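PDB 4ZBY: uracil-DNA glycosylase from Sulfolobus tokodaii str. 7, which belongs to the uracil-DNA glycosylase superfamily and is built as an alpha/beta protein that holds an iron-sulfur cluster and, in this structure, uracil. Local coordinates for residues Leu4-Ile7 with Lys8-Ile12; His124-Lys127 with Tyr128-Lys132; Glu180-Lys183 with Lys184-Glu187. All coordinates share one frame; numbering follows the deposited sequence. Where two conformers were deposited one is given.

Interaction 1 of 3, residues Leu4-Ile7 with Lys8-Ile12; sequences LEKI and KEEVI
L4 and K8 open a run of four backbone hydrogen bonds, each spanning four residues, that extends through most of helix 4-12. K8 N donates to L4 O at 2.9 Å, E9 N follows with E5 O, E10 N with K6 O, and V11 N reaches I7 O, again at 2.9 Å. All four are fairly straight, with angles at the hydrogen near 160°. A winding of this kind gathers side chains four residues apart onto a common flank.

E5 O carries a second bond. Besides E9 N it accepts from a water at 2.7 Å, and the same water donates to E9 OE2, also at 2.7 Å. The bend of the E9 chain at its second torsion (chi2 -49°) curls the carboxylate back toward this carbonyl, so that the water bridges main chain and side chain. K6 and E10 meet without pairing charges: E10 OE2 lies against the methylenes of K6, 3.5 Å from CG, whereas K6 NZ stays 4.9 Å from OE2. Each polar end has a partner elsewhere, K6 NZ hydrogen-bonding to M1 O and E10 OE1 forming a salt bridge with R108, and any attraction between the two probably acts only at a distance. On the apolar flank I7 CG2 approaches V11 CG2 to 4.3 Å.

That flank turns to helix 96-113, where I7 rests on R108 and I112 while E10 and V11 meet Y105. V11 also touches the iron-sulfur cluster, so this N-terminal helix packs on helix 96-113 with its later end at the cluster, whose pocket that helix also lines through C102 and Y105.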
ATOM      1  N   LEU A   4      -3.732  -8.749 -13.272  1.00 23.06           N
ATOM      2  CA  LEU A   4      -2.569  -8.401 -12.464  1.00 21.97           C
ATOM      3  C   LEU A   4      -1.288  -8.756 -13.236  1.00 22.33           C
ATOM      4  O   LEU A   4      -0.262  -8.063 -13.130  1.00 21.51           O
ATOM      5  CB  LEU A   4      -2.615  -9.109 -11.112  1.00 22.87           C
ATOM      6  CG  LEU A   4      -3.731  -8.652 -10.184  1.00 21.13           C
ATOM      7  CD1 LEU A   4      -3.624  -9.401  -8.864  1.00 21.97           C
ATOM      8  CD2 LEU A   4      -3.661  -7.127  -9.952  1.00 17.10           C
ATOM      9  N   GLU A   5      -1.365  -9.824 -14.019  1.00 23.39           N
ATOM     10  CA  GLU A   5      -0.249 -10.237 -14.849  1.00 22.03           C
ATOM     11  C   GLU A   5       0.122  -9.176 -15.870  1.00 20.82           C
ATOM     12  O   GLU A   5       1.304  -8.916 -16.086  1.00 21.95           O
ATOM     13  CB  GLU A   5      -0.581 -11.559 -15.561  1.00 26.32           C
ATOM     14  CG  GLU A   5      -0.716 -12.749 -14.609  1.00 27.14           C
ATOM     15  CD  GLU A   5      -2.171 -13.097 -14.234  1.00 32.02           C
ATOM     16  OE1 GLU A   5      -2.968 -12.175 -13.943  1.00 27.69           O
ATOM     17  OE2 GLU A   5      -2.516 -14.310 -14.228  1.00 29.38           O
ATOM     18  N   LYS A   6      -0.884  -8.577 -16.499  1.00 22.35           N
ATOM     19  CA  LYS A   6      -0.664  -7.563 -17.525  1.00 23.01           C
ATOM     20  C   LYS A   6      -0.055  -6.322 -16.893  1.00 23.84           C
ATOM     21  O   LYS A   6       0.897  -5.734 -17.411  1.00 26.43           O
ATOM     22  CB  LYS A   6      -1.982  -7.222 -18.225  1.00 29.16           C
ATOM     23  CG  LYS A   6      -1.919  -6.187 -19.335  1.00 33.92           C
ATOM     24  CD  LYS A   6      -3.333  -5.974 -19.889  1.00 39.32           C
ATOM     25  CE  LYS A   6      -3.378  -5.114 -21.137  1.00 44.67           C
ATOM     26  NZ  LYS A   6      -4.730  -5.191 -21.781  1.00 46.58           N
ATOM     27  N   ILE A   7      -0.619  -5.933 -15.763  1.00 21.04           N
ATOM     28  CA  ILE A   7      -0.111  -4.779 -15.029  1.00 18.72           C
ATOM     29  C   ILE A   7       1.351  -4.993 -14.632  1.00 21.35           C
ATOM     30  O   ILE A   7       2.201  -4.089 -14.791  1.00 20.27           O
ATOM     31  CB  ILE A   7      -0.982  -4.521 -13.796  1.00 16.94           C
ATOM     32  CG1 ILE A   7      -2.405  -4.175 -14.230  1.00 18.22           C
ATOM     33  CG2 ILE A   7      -0.335  -3.416 -12.916  1.00 19.12           C
ATOM     34  CD1 ILE A   7      -3.413  -4.274 -13.094  1.00 18.54           C
ATOM     35  N   LYS A   8       1.663  -6.178 -14.118  1.00 20.63           N
ATOM     36  CA  LYS A   8       3.039  -6.492 -13.743  1.00 19.49           C
ATOM     37  C   LYS A   8       4.014  -6.336 -14.922  1.00 21.73           C
ATOM     38  O   LYS A   8       5.087  -5.724 -14.789  1.00 20.80           O
ATOM     39  CB  LYS A   8       3.125  -7.914 -13.166  1.00 21.26           C
ATOM     40  CG  LYS A   8       4.545  -8.381 -12.920  1.00 23.08           C
ATOM     41  CD  LYS A   8       4.609  -9.361 -11.765  1.00 29.84           C
ATOM     42  CE  LYS A   8       5.875 -10.212 -11.826  1.00 34.92           C
ATOM     43  NZ  LYS A   8       6.023 -11.025 -10.572  1.00 34.90           N
ATOM     44  N   GLU A   9       3.639  -6.870 -16.083  1.00 22.07           N
ATOM     45  CA  GLU A   9       4.469  -6.755 -17.273  1.00 24.95           C
ATOM     46  C   GLU A   9       4.704  -5.319 -17.686  1.00 23.49           C
ATOM     47  O   GLU A   9       5.815  -4.948 -18.062  1.00 25.69           O
ATOM     48  CB  GLU A   9       3.828  -7.506 -18.425  1.00 29.46           C
ATOM     49  CG  GLU A   9       3.890  -8.991 -18.208  1.00 35.89           C
ATOM     50  CD  GLU A   9       5.289  -9.431 -17.812  1.00 41.34           C
ATOM     51  OE1 GLU A   9       6.206  -9.326 -18.666  1.00 43.81           O
ATOM     52  OE2 GLU A   9       5.476  -9.850 -16.642  1.00 41.75           O
ATOM     53  N   GLU A  10       3.644  -4.521 -17.626  1.00 21.80           N
ATOM     54  CA  GLU A  10       3.720  -3.120 -18.020  1.00 22.27           C
ATOM     55  C   GLU A  10       4.620  -2.352 -17.084  1.00 20.86           C
ATOM     56  O   GLU A  10       5.430  -1.558 -17.545  1.00 23.32           O
ATOM     57  CB  GLU A  10       2.335  -2.480 -18.034  1.00 22.47           C
ATOM     58  CG  GLU A  10       1.428  -3.035 -19.127  1.00 21.42           C
ATOM     59  CD  GLU A  10       0.102  -2.318 -19.182  1.00 28.45           C
ATOM     60  OE1 GLU A  10       0.044  -1.159 -18.715  1.00 28.33           O
ATOM     61  OE2 GLU A  10      -0.889  -2.914 -19.695  1.00 29.64           O
ATOM     62  N   VAL A  11       4.459  -2.578 -15.780  1.00 19.00           N
ATOM     63  CA  VAL A  11       5.264  -1.861 -14.780  1.00 16.82           C
ATOM     64  C   VAL A  11       6.750  -2.196 -14.946  1.00 20.66           C
ATOM     65  O   VAL A  11       7.600  -1.312 -14.911  1.00 21.00           O
ATOM     66  CB  VAL A  11       4.813  -2.191 -13.360  1.00 16.96           C
ATOM     67  CG1 VAL A  11       5.886  -1.773 -12.315  1.00 15.71           C
ATOM     68  CG2 VAL A  11       3.480  -1.496 -13.062  1.00 20.69           C
ATOM     69  N   ILE A  12       7.052  -3.473 -15.156  1.00 19.79           N
ATOM     70  CA  ILE A  12       8.447  -3.906 -15.223  1.00 17.68           C
ATOM     71  C   ILE A  12       9.202  -3.238 -16.369  1.00 20.64           C
ATOM     72  O   ILE A  12      10.415  -2.983 -16.265  1.00 24.61           O
ATOM     73  CB  ILE A  12       8.512  -5.427 -15.330  1.00 24.22           C
ATOM     74  CG1 ILE A  12       8.280  -6.027 -13.930  1.00 24.42           C
ATOM     75  CG2 ILE A  12       9.834  -5.886 -15.937  1.00 27.85           C
ATOM     76  CD1 ILE A  12       8.104  -7.537 -13.964  1.00 28.86           C
TER
HETATM   77  O   HOH W   1       3.149 -10.893 -15.686  1.00 33.33           O

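Interaction 2 of 3, residues His124-Lys127 with Tyr128-Lys132; sequences HSTK and YIFSK
T126 and F130 run side by side and point the same way, so that a methyl group lies over an aromatic face. T126 CG2 sits 4.0 Å from the centroid of the F130 ring and only 20° off the ring normal, a CH-pi contact displaced a little toward the rim, its closest ring atom being CE2 at 3.8 Å. The threonine is turned to serve two surroundings. With CG2 opposite the backbone N and OG1 beside that N (chi1 -61°), the methyl is given to the ring, while the hydroxyl is left to hydrogen bonds with T120 OG1 and G122 O.

The same pair is joined through the main chain, F130 N donating to T126 O at 2.8 Å. The ring leans on this carbonyl as well, with CD2 3.3 Å from T126 O. The other backbone bonds of this part of the helix are Y128 N to H124 O, I129 N to S125 O at 2.9 Å, and S131 N to K127 O, the last of them noticeably bent at the hydrogen (141°). Y128 O is gripped twice: K132 N donates to it in the ordinary helical way, and S131 OG folds back on its own helix to donate at 2.5 Å, a separation short enough for its exact length to be treated with caution.

Helix 123-133 thus presents several buried faces. F130 packs on V159 and P161 of strand 155-162 and meets the Y148 ring edge-to-face, while V143 and I140 of helix 140-143 lie near T126. Y128 faces helix 96-113, where its OH bonds to D107, and I129 touches both I110 of that helix and V159. S125 OG reaches V40 O, linking the helix to strand 37-41.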
ATOM      1  N   HIS A 124       1.213   9.394   1.884  1.00 19.55           N
ATOM      2  CA  HIS A 124       1.079   9.502   0.437  1.00 21.41           C
ATOM      3  C   HIS A 124      -0.022   8.590  -0.075  1.00 19.00           C
ATOM      4  O   HIS A 124      -0.867   9.008  -0.871  1.00 21.50           O
ATOM      5  CB  HIS A 124       2.401   9.172  -0.252  1.00 21.62           C
ATOM      6  CG  HIS A 124       3.464  10.191   0.003  1.00 25.00           C
ATOM      7  ND1 HIS A 124       4.403  10.063   1.003  1.00 27.92           N
ATOM      8  CD2 HIS A 124       3.697  11.388  -0.582  1.00 25.02           C
ATOM      9  CE1 HIS A 124       5.187  11.126   1.005  1.00 28.03           C
ATOM     10  NE2 HIS A 124       4.784  11.943   0.048  1.00 28.57           N
ATOM     11  N   SER A 125       0.005   7.346   0.367  1.00 15.93           N
ATOM     12  CA  SER A 125      -0.980   6.390  -0.118  1.00 16.14           C
ATOM     13  C   SER A 125      -2.352   6.762   0.437  1.00 18.67           C
ATOM     14  O   SER A 125      -3.372   6.651  -0.262  1.00 19.06           O
ATOM     15  CB  SER A 125      -0.594   4.952   0.273  1.00 16.53           C
ATOM     16  OG  SER A 125      -0.587   4.835   1.678  1.00 20.24           O
ATOM     17  N   THR A 126      -2.389   7.213   1.688  1.00 16.73           N
ATOM     18  CA  THR A 126      -3.653   7.615   2.291  1.00 18.41           C
ATOM     19  C   THR A 126      -4.245   8.816   1.556  1.00 20.78           C
ATOM     20  O   THR A 126      -5.419   8.819   1.196  1.00 21.43           O
ATOM     21  CB  THR A 126      -3.499   7.968   3.793  1.00 17.24           C
ATOM     22  OG1 THR A 126      -3.028   6.816   4.497  1.00 18.38           O
ATOM     23  CG2 THR A 126      -4.842   8.405   4.412  1.00 19.09           C
ATOM     24  N   LYS A 127      -3.426   9.830   1.306  1.00 18.83           N
ATOM     25  CA  LYS A 127      -3.907  10.977   0.561  1.00 20.58           C
ATOM     26  C   LYS A 127      -4.413  10.592  -0.831  1.00 22.31           C
ATOM     27  O   LYS A 127      -5.454  11.107  -1.279  1.00 23.99           O
ATOM     28  CB  LYS A 127      -2.798  12.035   0.460  1.00 22.29           C
ATOM     29  CG  LYS A 127      -3.199  13.318  -0.242  1.00 28.91           C
ATOM     30  CD  LYS A 127      -2.041  14.315  -0.183  1.00 32.14           C
ATOM     31  CE  LYS A 127      -2.507  15.743  -0.441  1.00 42.60           C
ATOM     32  NZ  LYS A 127      -3.068  15.879  -1.811  1.00 48.37           N
ATOM     33  N   TYR A 128      -3.704   9.689  -1.508  1.00 21.98           N
ATOM     34  CA  TYR A 128      -4.108   9.267  -2.845  1.00 19.79           C
ATOM     35  C   TYR A 128      -5.473   8.568  -2.807  1.00 20.58           C
ATOM     36  O   TYR A 128      -6.395   8.918  -3.553  1.00 21.94           O
ATOM     37  CB  TYR A 128      -3.067   8.311  -3.498  1.00 17.80           C
ATOM     38  CG  TYR A 128      -3.612   7.867  -4.834  1.00 21.69           C
ATOM     39  CD1 TYR A 128      -4.194   6.620  -5.000  1.00 20.68           C
ATOM     40  CD2 TYR A 128      -3.647   8.756  -5.902  1.00 23.21           C
ATOM     41  CE1 TYR A 128      -4.775   6.262  -6.217  1.00 20.42           C
ATOM     42  CE2 TYR A 128      -4.215   8.407  -7.107  1.00 26.43           C
ATOM     43  CZ  TYR A 128      -4.779   7.162  -7.260  1.00 24.26           C
ATOM     44  OH  TYR A 128      -5.330   6.839  -8.481  1.00 27.45           O
ATOM     45  N   ILE A 129      -5.596   7.574  -1.937  1.00 18.66           N
ATOM     46  CA  ILE A 129      -6.832   6.791  -1.882  1.00 17.84           C
ATOM     47  C   ILE A 129      -7.982   7.679  -1.403  1.00 23.07           C
ATOM     48  O   ILE A 129      -9.078   7.594  -1.945  1.00 24.67           O
ATOM     49  CB  ILE A 129      -6.699   5.532  -0.979  1.00 16.51           C
ATOM     50  CG1 ILE A 129      -5.731   4.521  -1.616  1.00 18.79           C
ATOM     51  CG2 ILE A 129      -8.087   4.904  -0.719  1.00 18.83           C
ATOM     52  CD1 ILE A 129      -6.166   3.972  -2.969  1.00 20.69           C
ATOM     53  N   PHE A 130      -7.728   8.573  -0.440  1.00 20.44           N
ATOM     54  CA  PHE A 130      -8.776   9.512  -0.017  1.00 23.48           C
ATOM     55  C   PHE A 130      -9.257  10.364  -1.179  1.00 27.03           C
ATOM     56  O   PHE A 130     -10.441  10.718  -1.244  1.00 26.51           O
ATOM     57  CB  PHE A 130      -8.287  10.411   1.126  1.00 22.24           C
ATOM     58  CG  PHE A 130      -8.509   9.826   2.488  1.00 25.51           C
ATOM     59  CD1 PHE A 130      -8.869  10.638   3.551  1.00 27.91           C
ATOM     60  CD2 PHE A 130      -8.377   8.461   2.704  1.00 26.14           C
ATOM     61  CE1 PHE A 130      -9.078  10.087   4.817  1.00 28.12           C
ATOM     62  CE2 PHE A 130      -8.581   7.904   3.954  1.00 24.33           C
ATOM     63  CZ  PHE A 130      -8.945   8.713   5.011  1.00 25.77           C
ATOM     64  N   SER A 131      -8.356  10.697  -2.104  1.00 26.65           N
ATOM     65  CA  SER A 131      -8.751  11.499  -3.258  1.00 26.76           C
ATOM     66  C   SER A 131      -9.665  10.713  -4.204  1.00 26.44           C
ATOM     67  O   SER A 131     -10.624  11.279  -4.742  1.00 29.69           O
ATOM     68  CB  SER A 131      -7.521  12.049  -4.013  1.00 29.57           C
ATOM     69  OG  SER A 131      -6.863  11.044  -4.792  1.00 31.14           O
ATOM     70  N   LYS A 132      -9.408   9.420  -4.361  1.00 28.33           N
ATOM     71  CA  LYS A 132     -10.281   8.556  -5.153  1.00 31.26           C
ATOM     72  C   LYS A 132     -11.642   8.363  -4.473  1.00 31.56           C
ATOM     73  O   LYS A 132     -12.665   8.256  -5.145  1.00 35.34           O
ATOM     74  CB  LYS A 132      -9.628   7.191  -5.398  1.00 32.29           C
ATOM     75  CG  LYS A 132      -8.377   7.228  -6.254  1.00 35.70           C
ATOM     76  CD  LYS A 132      -8.668   7.738  -7.667  1.00 38.83           C
ATOM     77  CE  LYS A 132      -7.948   9.047  -7.942  1.00 43.45           C
ATOM     78  NZ  LYS A 132      -7.661   9.251  -9.398  1.00 44.14           N
TER

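Interaction 3 of 3, residues Glu180-Lys183 with Lys184-Glu187; sequences EDFK and KIRE
D181 OD1 is gripped from two quarters, by R144 through a salt bridge and by a water that donates to it at 2.7 Å. That water accepts in turn from K184 NZ at 3.1 Å, so the aspartate and the lysine three residues on are joined through solvent and not directly. The last torsion of K184 (chi4 65°) bends the ammonium out of line with an otherwise extended chain, whose CG passes 3.5 Å from E180 O. With an arginine and a lysine nearby, D181 is probably held in its charged form.

A second charged pair lies one residue back from each of these. In the conformers given, K183 NZ donates to E180 OE2 at 2.8 Å, entering on the syn lone pair, the side of the other carboxylate oxygen. Both residues were modelled in two conformers, so this salt bridge is likely to be only one of the states sampled.

On the buried side F182 and I185 lie alongside each other and point the same way. I185 CD1 stands over one face of the F182 ring, offset toward the rim, 4.2 Å from F182 CD1. I185 CG1 meanwhile sits against D181 O at 3.3 Å. Underneath, the backbone keeps regular alpha-helical bonding from K184 N to E180 O onward, with R186 N to F182 O the shortest at 2.8 Å.

The result is an amphipathic length of helix 172-190. F182 packs against helix 58-71, touching L63, M66, I70 and L71, while I185, D181 and K184 lie on F160 of strand 155-162, D181 also meeting T162. Helix 172-190 thus packs on both that strand and helix 58-71, with K183, K184, R186 and E187 remaining exposed.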
ATOM      1  N   GLU A 180      -1.566  -1.381  17.487  0.54 20.49           N
ATOM      2  CA  GLU A 180      -2.961  -1.257  17.877  0.54 23.04           C
ATOM      3  C   GLU A 180      -3.829  -1.058  16.644  0.54 21.55           C
ATOM      4  O   GLU A 180      -4.932  -1.586  16.568  0.54 21.62           O
ATOM      5  CB  GLU A 180      -3.140  -0.096  18.861  0.54 24.42           C
ATOM      6  CG  GLU A 180      -2.514  -0.366  20.218  0.54 28.03           C
ATOM      7  CD  GLU A 180      -3.072  -1.617  20.874  0.54 33.04           C
ATOM      8  OE1 GLU A 180      -4.296  -1.665  21.114  0.54 32.47           O
ATOM      9  OE2 GLU A 180      -2.290  -2.559  21.132  0.54 35.66           O
ATOM     10  N   ASP A 181      -3.324  -0.298  15.677  1.00 19.54           N
ATOM     11  CA  ASP A 181      -4.030  -0.114  14.411  1.00 18.77           C
ATOM     12  C   ASP A 181      -4.172  -1.462  13.706  1.00 19.62           C
ATOM     13  O   ASP A 181      -5.223  -1.744  13.146  1.00 17.42           O
ATOM     14  CB  ASP A 181      -3.318   0.872  13.487  1.00 20.31           C
ATOM     15  CG  ASP A 181      -3.651   2.317  13.815  1.00 21.82           C
ATOM     16  OD1 ASP A 181      -4.512   2.541  14.676  1.00 24.83           O
ATOM     17  OD2 ASP A 181      -3.038   3.221  13.211  1.00 24.59           O
ATOM     18  N   PHE A 182      -3.138  -2.308  13.765  1.00 20.09           N
ATOM     19  CA  PHE A 182      -3.229  -3.610  13.107  1.00 17.69           C
ATOM     20  C   PHE A 182      -4.199  -4.535  13.850  1.00 18.97           C
ATOM     21  O   PHE A 182      -4.867  -5.351  13.212  1.00 22.28           O
ATOM     22  CB  PHE A 182      -1.847  -4.255  12.946  1.00 18.46           C
ATOM     23  CG  PHE A 182      -1.195  -3.943  11.621  1.00 17.92           C
ATOM     24  CD1 PHE A 182      -0.952  -2.643  11.246  1.00 21.85           C
ATOM     25  CD2 PHE A 182      -0.846  -4.959  10.743  1.00 20.22           C
ATOM     26  CE1 PHE A 182      -0.366  -2.343  10.022  1.00 22.17           C
ATOM     27  CE2 PHE A 182      -0.259  -4.662   9.509  1.00 21.70           C
ATOM     28  CZ  PHE A 182      -0.030  -3.370   9.149  1.00 18.60           C
ATOM     29  N   LYS A 183      -4.299  -4.394  15.174  0.60 18.55           N
ATOM     30  CA  LYS A 183      -5.304  -5.134  15.947  0.60 21.53           C
ATOM     31  C   LYS A 183      -6.712  -4.769  15.477  0.60 22.27           C
ATOM     32  O   LYS A 183      -7.594  -5.628  15.375  0.60 21.62           O
ATOM     33  CB  LYS A 183      -5.167  -4.856  17.452  0.60 24.81           C
ATOM     34  CG  LYS A 183      -3.903  -5.427  18.096  0.60 29.21           C
ATOM     35  CD  LYS A 183      -3.852  -5.134  19.604  0.60 33.03           C
ATOM     36  CE  LYS A 183      -2.589  -5.708  20.255  0.60 32.82           C
ATOM     37  NZ  LYS A 183      -2.468  -5.335  21.697  0.60 31.36           N
ATOM     38  N   LYS A 184      -6.931  -3.481  15.208  1.00 22.42           N
ATOM     39  CA  LYS A 184      -8.222  -3.033  14.711  1.00 21.83           C
ATOM     40  C   LYS A 184      -8.492  -3.565  13.318  1.00 19.33           C
ATOM     41  O   LYS A 184      -9.638  -3.918  13.005  1.00 20.77           O
ATOM     42  CB  LYS A 184      -8.319  -1.500  14.728  1.00 19.89           C
ATOM     43  CG  LYS A 184      -8.353  -0.927  16.135  1.00 23.14           C
ATOM     44  CD  LYS A 184      -8.290   0.608  16.091  1.00 29.17           C
ATOM     45  CE  LYS A 184      -8.709   1.218  17.422  1.00 34.25           C
ATOM     46  NZ  LYS A 184      -7.751   0.872  18.504  1.00 34.80           N
ATOM     47  N   ILE A 185      -7.449  -3.608  12.492  1.00 19.05           N
ATOM     48  CA  ILE A 185      -7.552  -4.163  11.153  1.00 16.23           C
ATOM     49  C   ILE A 185      -7.897  -5.652  11.258  1.00 14.98           C
ATOM     50  O   ILE A 185      -8.748  -6.119  10.503  1.00 17.27           O
ATOM     51  CB  ILE A 185      -6.272  -3.943  10.331  1.00 15.92           C
ATOM     52  CG1 ILE A 185      -6.150  -2.438  10.052  1.00 19.02           C
ATOM     53  CG2 ILE A 185      -6.284  -4.773   9.020  1.00 18.53           C
ATOM     54  CD1 ILE A 185      -4.751  -2.001   9.601  1.00 19.06           C
ATOM     55  N   ARG A 186      -7.307  -6.356  12.223  1.00 15.88           N
ATOM     56  CA  ARG A 186      -7.653  -7.786  12.355  1.00 18.18           C
ATOM     57  C   ARG A 186      -9.137  -7.932  12.661  1.00 20.73           C
ATOM     58  O   ARG A 186      -9.818  -8.771  12.080  1.00 19.28           O
ATOM     59  CB  ARG A 186      -6.834  -8.490  13.430  1.00 19.14           C
ATOM     60  CG  ARG A 186      -7.118 -10.021  13.427  1.00 27.59           C
ATOM     61  CD  ARG A 186      -6.816 -10.708  14.715  1.00 28.04           C
ATOM     62  NE  ARG A 186      -7.149 -12.134  14.627  1.00 29.89           N
ATOM     63  CZ  ARG A 186      -8.114 -12.751  15.303  1.00 32.72           C
ATOM     64  NH1 ARG A 186      -8.293 -14.049  15.109  1.00 30.54           N
ATOM     65  NH2 ARG A 186      -8.883 -12.099  16.177  1.00 34.40           N
ATOM     66  N   GLU A 187      -9.640  -7.119  13.586  1.00 17.90           N
ATOM     67  CA  GLU A 187     -11.050  -7.227  13.961  1.00 22.22           C
ATOM     68  C   GLU A 187     -11.933  -6.955  12.739  1.00 22.56           C
ATOM     69  O   GLU A 187     -12.884  -7.687  12.491  1.00 21.80           O
ATOM     70  CB  GLU A 187     -11.389  -6.284  15.112  1.00 24.83           C
ATOM     71  CG  GLU A 187     -12.812  -6.416  15.588  1.00 32.49           C
ATOM     72  CD  GLU A 187     -13.049  -5.769  16.949  1.00 43.82           C
ATOM     73  OE1 GLU A 187     -12.074  -5.247  17.533  1.00 48.98           O
ATOM     74  OE2 GLU A 187     -14.204  -5.781  17.433  1.00 46.97           O
TER
HETATM   75  O   HOH W   2      -5.320   2.276  17.192  1.00 31.29           O

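In the fold
The three contacts are separate turns of three helices, in series along the chain and touching nowhere. Interactions 1 and 3 lie on opposite sides of the chain's centre, their centres about 31 Å apart; interaction 2 is deeper, about 22 Å centre to centre from the first and 20 Å from the third. Interactions 1 and 2 both use helix 96-113, whereas strand 155-162 is common to interactions 2 and 3. Their relation to the ligands differs: V11 of interaction 1 touches the iron-sulfur cluster, the S125 side chain of interaction 2 comes within about 7 Å of uracil, and F182 of interaction 3 remains about 12 Å from it.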